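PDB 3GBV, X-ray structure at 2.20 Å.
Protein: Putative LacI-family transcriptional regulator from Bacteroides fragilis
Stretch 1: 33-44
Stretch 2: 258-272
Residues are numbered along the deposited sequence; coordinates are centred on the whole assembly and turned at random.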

# COMPACT_ATOMS: atom_id res chain seq x y z
N GLU A 33 -0.03 20.98 3.95
CA GLU A 33 -1.12 20.44 4.73
C GLU A 33 -0.77 20.51 6.21
O GLU A 33 -1.64 20.78 7.05
N ALA A 34 0.50 20.27 6.54
CA ALA A 34 0.95 20.31 7.93
C ALA A 34 0.93 21.74 8.49
O ALA A 34 0.58 21.95 9.65
N VAL A 35 1.32 22.70 7.67
CA VAL A 35 1.33 24.09 8.11
C VAL A 35 -0.09 24.51 8.50
O VAL A 35 -0.31 25.06 9.57
N THR A 36 -1.06 24.24 7.63
CA THR A 36 -2.43 24.63 7.92
C THR A 36 -2.97 23.90 9.15
O THR A 36 -3.62 24.50 10.01
N THR A 37 -2.69 22.61 9.25
CA THR A 37 -3.17 21.83 10.39
C THR A 37 -2.71 22.44 11.72
O THR A 37 -3.47 22.47 12.69
N TYR A 38 -1.48 22.92 11.76
CA TYR A 38 -0.94 23.50 12.99
C TYR A 38 -0.90 25.03 12.98
O TYR A 38 -0.13 25.64 13.70
N SER A 39 -1.76 25.63 12.16
CA SER A 39 -1.83 27.09 12.07
C SER A 39 -2.03 27.71 13.46
O SER A 39 -1.58 28.83 13.73
N ASP A 40 -2.71 26.97 14.33
CA ASP A 40 -2.98 27.40 15.70
C ASP A 40 -1.71 27.87 16.40
O ASP A 40 -1.72 28.88 17.11
N PHE A 41 -0.62 27.14 16.20
CA PHE A 41 0.66 27.47 16.81
C PHE A 41 1.45 28.42 15.95
O PHE A 41 2.64 28.65 16.19
N ASN A 42 0.79 28.97 14.95
CA ASN A 42 1.40 29.93 14.04
C ASN A 42 2.81 29.55 13.63
O ASN A 42 3.79 30.06 14.17
N ILE A 43 2.90 28.63 12.66
CA ILE A 43 4.17 28.16 12.14
C ILE A 43 4.21 28.45 10.64
O ILE A 43 3.16 28.52 10.00
N SER A 44 5.40 28.62 10.09
CA SER A 44 5.54 28.87 8.67
C SER A 44 6.68 28.06 8.09
O SER A 44 7.79 28.01 8.64
N GLY A 258 6.44 14.57 4.10
CA GLY A 258 6.55 16.00 4.30
C GLY A 258 5.73 16.43 5.50
O GLY A 258 6.18 17.20 6.35
N PHE A 259 4.51 15.90 5.58
CA PHE A 259 3.63 16.21 6.68
C PHE A 259 4.32 15.85 8.00
O PHE A 259 4.43 16.68 8.90
N ASN A 260 4.80 14.61 8.10
CA ASN A 260 5.48 14.15 9.31
C ASN A 260 6.73 14.94 9.69
O ASN A 260 7.01 15.12 10.87
N SER A 261 7.47 15.42 8.70
CA SER A 261 8.67 16.20 8.99
C SER A 261 8.31 17.41 9.83
O SER A 261 8.94 17.66 10.87
N ILE A 262 7.29 18.14 9.39
CA ILE A 262 6.83 19.34 10.07
C ILE A 262 6.21 19.00 11.42
O ILE A 262 6.43 19.69 12.41
N LYS A 263 5.41 17.94 11.44
CA LYS A 263 4.77 17.50 12.67
C LYS A 263 5.84 17.21 13.73
O LYS A 263 5.74 17.67 14.88
N THR A 264 6.87 16.47 13.33
CA THR A 264 7.97 16.12 14.23
C THR A 264 8.67 17.37 14.78
O THR A 264 9.04 17.42 15.94
N LEU A 265 8.85 18.37 13.93
CA LEU A 265 9.49 19.61 14.36
C LEU A 265 8.60 20.35 15.35
O LEU A 265 9.08 20.91 16.33
N CYS A 266 7.30 20.35 15.08
CA CYS A 266 6.34 21.02 15.95
C CYS A 266 6.34 20.42 17.34
O CYS A 266 6.58 21.12 18.32
N ASP A 267 6.09 19.13 17.45
CA ASP A 267 6.04 18.55 18.78
C ASP A 267 7.39 18.45 19.49
O ASP A 267 7.44 18.17 20.68
N HIS A 268 8.47 18.70 18.77
CA HIS A 268 9.79 18.66 19.40
C HIS A 268 10.12 20.04 19.94
O HIS A 268 10.55 20.19 21.08
N LEU A 269 9.91 21.06 19.11
CA LEU A 269 10.20 22.44 19.47
C LEU A 269 9.06 23.08 20.25
O LEU A 269 9.30 23.76 21.25
N ILE A 270 7.83 22.86 19.80
CA ILE A 270 6.66 23.44 20.45
C ILE A 270 6.11 22.60 21.60
O ILE A 270 6.01 23.08 22.73
N PHE A 271 5.75 21.36 21.32
CA PHE A 271 5.19 20.47 22.34
C PHE A 271 6.23 19.82 23.25
O PHE A 271 5.87 19.02 24.12
N ARG A 272 7.50 20.15 23.05
CA ARG A 272 8.57 19.58 23.85
C ARG A 272 8.38 18.07 24.02
O ARG A 272 8.56 17.52 25.11

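The two stretches meet largely through side chains, with no hydrogen bond crossing between them, and together they bury 573 Å² of surface. Helix 33-37 and helix 258-270 run at 39° to one another, with axes 8.9 Å apart at closest approach. So near an approach is matched by a small residue: A34, whose CA lies 5.1 Å from the CA of F259, directs its methyl toward the second helix, where A34 CB reaches I262 CB at 3.6 Å and F259 CD1 at 3.5 Å.

From here the apolar centre extends along I262, C266 and I270, which all point toward the first stretch and all have chi1 in m. I43, in the strand that follows the loop, meets all three. With chi1 p and chi2 t, its CD1 lies 3.6 Å from C266 SG and 4.0 Å from I262 CG2, while I43 CG2 packs against I270 CD1 at 3.7 Å. The extended chi2 of I270 (t) carries CD1 into this position, where it also lies 3.9 Å from F41 CB.

Aromatic rings close the contact around this core. The CA-to-CB bond of F259 points sideways, but its t rotamer brings the ring back toward the first helix, and F259 CE1 comes within 3.4 Å of A34 CA. The backbone of E33 and the hydroxyl of T37 lie at the edge of this ring. Y38, the first residue to leave helical geometry, adopts m and lays its ring obliquely beside C266, with SG 4.7 Å from the ring centroid; on its other contacts, Y38 CE2 approaches F259 CZ at 4.3 Å. Farther along, F41 and F271, both m, form an offset edge-to-face pair: the edge of F271 is directed at the face of F41, with centroids 4.9 Å apart and planes at 82°. The closest atoms, F41 CZ and F271 CZ, are a tight 3.1 Å apart.

At the polar margin, T37 and K263 find their polar partners within their own stretches. T37, also m, turns OG1 back to E33 O (2.8 Å), and T37 OG1 lies 3.8 Å from F259 CE1. The Y38 hydroxyl meets the aliphatic part of K263, with OH 3.2 Å from CG. The K263 chain is extended through chi3 and turns at chi4 (m), and its end leads away from the first stretch to a salt bridge with D267, in which NZ and OD1 are 3.3 Å apart and the hydrogen bond is weak. Lysine thus contributes its methylenes to the contact while its charge is paired along its own helix.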

# COMPACT_ATOMS: atom_id res chain seq x y z
CB GLU A 33 -1.41 19.00 4.32
CG GLU A 33 -2.56 18.32 5.07
CD GLU A 33 -3.89 19.03 4.87
OE1 GLU A 33 -4.25 19.32 3.70
OE2 GLU A 33 -4.58 19.30 5.89
CB ALA A 34 2.35 19.72 8.05
CB VAL A 35 1.87 25.02 7.01
CG1 VAL A 35 1.73 26.48 7.41
CG2 VAL A 35 3.33 24.69 6.74
CB THR A 36 -3.37 24.37 6.72
OG1 THR A 36 -3.62 22.97 6.60
CG2 THR A 36 -2.73 24.88 5.44
CB THR A 37 -2.68 20.37 10.31
OG1 THR A 37 -3.18 19.75 9.12
CG2 THR A 37 -3.16 19.57 11.52
CB TYR A 38 0.47 22.96 13.24
CG TYR A 38 0.48 21.46 13.40
CD1 TYR A 38 -0.03 20.86 14.55
CD2 TYR A 38 0.96 20.63 12.39
CE1 TYR A 38 -0.06 19.48 14.69
CE2 TYR A 38 0.94 19.25 12.52
CZ TYR A 38 0.43 18.68 13.67
OH TYR A 38 0.42 17.31 13.81
CB SER A 39 -2.97 27.50 11.14
OG SER A 39 -4.18 26.85 11.51
CB ASP A 40 -3.57 26.24 16.50
CG ASP A 40 -5.05 26.41 16.75
OD1 ASP A 40 -5.79 26.70 15.78
OD2 ASP A 40 -5.47 26.25 17.91
CB PHE A 41 1.43 26.18 17.05
CG PHE A 41 0.63 25.15 17.78
CD1 PHE A 41 0.20 25.39 19.09
CD2 PHE A 41 0.23 23.99 17.15
CE1 PHE A 41 -0.62 24.48 19.74
CE2 PHE A 41 -0.60 23.07 17.79
CZ PHE A 41 -1.03 23.32 19.09
CB ASN A 42 1.39 31.31 14.70
CG ASN A 42 0.00 31.74 15.15
OD1 ASN A 42 -0.93 31.84 14.34
ND2 ASN A 42 -0.15 31.99 16.45
CB ILE A 43 4.34 26.64 12.31
CG1 ILE A 43 3.21 25.90 11.59
CG2 ILE A 43 4.36 26.28 13.79
CD1 ILE A 43 3.38 24.41 11.52
CB SER A 44 5.75 30.37 8.39
OG SER A 44 6.94 30.85 8.98
CB PHE A 259 2.33 15.42 6.55
CG PHE A 259 1.29 15.79 7.55
CD1 PHE A 259 0.46 16.88 7.33
CD2 PHE A 259 1.18 15.09 8.75
CE1 PHE A 259 -0.48 17.27 8.28
CE2 PHE A 259 0.24 15.47 9.71
CZ PHE A 259 -0.59 16.57 9.47
CB ASN A 260 5.84 12.67 9.17
CG ASN A 260 4.69 11.76 9.50
OD1 ASN A 260 3.53 12.13 9.31
ND2 ASN A 260 4.99 10.56 9.97
CB SER A 261 9.36 16.66 7.70
OG SER A 261 9.98 15.57 7.05
CB ILE A 262 5.78 20.09 9.23
CG1 ILE A 262 6.33 20.38 7.83
CG2 ILE A 262 5.38 21.38 9.93
CD1 ILE A 262 7.52 21.33 7.83
CB LYS A 263 3.95 16.23 12.42
CG LYS A 263 3.23 15.70 13.66
CD LYS A 263 2.52 14.40 13.37
CE LYS A 263 1.80 13.86 14.60
NZ LYS A 263 2.74 13.65 15.73
CB THR A 264 9.03 15.26 13.51
OG1 THR A 264 8.41 14.08 12.97
CG2 THR A 264 10.12 14.85 14.50
CB LEU A 265 9.79 20.50 13.15
CG LEU A 265 10.92 20.00 12.26
CD1 LEU A 265 11.10 20.92 11.04
CD2 LEU A 265 12.20 19.96 13.07
CB CYS A 266 4.93 20.96 15.37
SG CYS A 266 4.64 22.06 13.97
CB ASP A 267 5.30 17.21 18.77
CG ASP A 267 5.76 16.29 17.68
OD1 ASP A 267 5.05 15.29 17.42
OD2 ASP A 267 6.82 16.57 17.09
CB HIS A 268 10.87 18.26 18.40
CG HIS A 268 12.26 18.39 18.94
ND1 HIS A 268 12.72 17.64 20.00
CD2 HIS A 268 13.29 19.19 18.57
CE1 HIS A 268 13.97 17.97 20.26
NE2 HIS A 268 14.34 18.91 19.41
CB LEU A 269 10.48 23.26 18.20
CG LEU A 269 11.71 22.83 17.40
CD1 LEU A 269 11.66 23.40 15.99
CD2 LEU A 269 12.97 23.28 18.12
CB ILE A 270 5.52 23.69 19.43
CG1 ILE A 270 6.06 24.48 18.23
CG2 ILE A 270 4.38 24.46 20.09
CD1 ILE A 270 5.03 24.74 17.13
CB PHE A 271 4.35 19.38 21.69
CG PHE A 271 3.07 19.88 21.09
CD1 PHE A 271 1.85 19.54 21.66
CD2 PHE A 271 3.08 20.70 19.97
CE1 PHE A 271 0.65 20.01 21.12
CE2 PHE A 271 1.89 21.17 19.42
CZ PHE A 271 0.67 20.83 20.00
CB ARG A 272 8.61 20.25 25.24
CG ARG A 272 8.89 21.76 25.24
CD ARG A 272 10.28 22.07 24.69
NE ARG A 272 10.64 23.48 24.78
CZ ARG A 272 10.91 24.13 25.91
NH1 ARG A 272 10.84 23.51 27.07
NH2 ARG A 272 11.27 25.40 25.87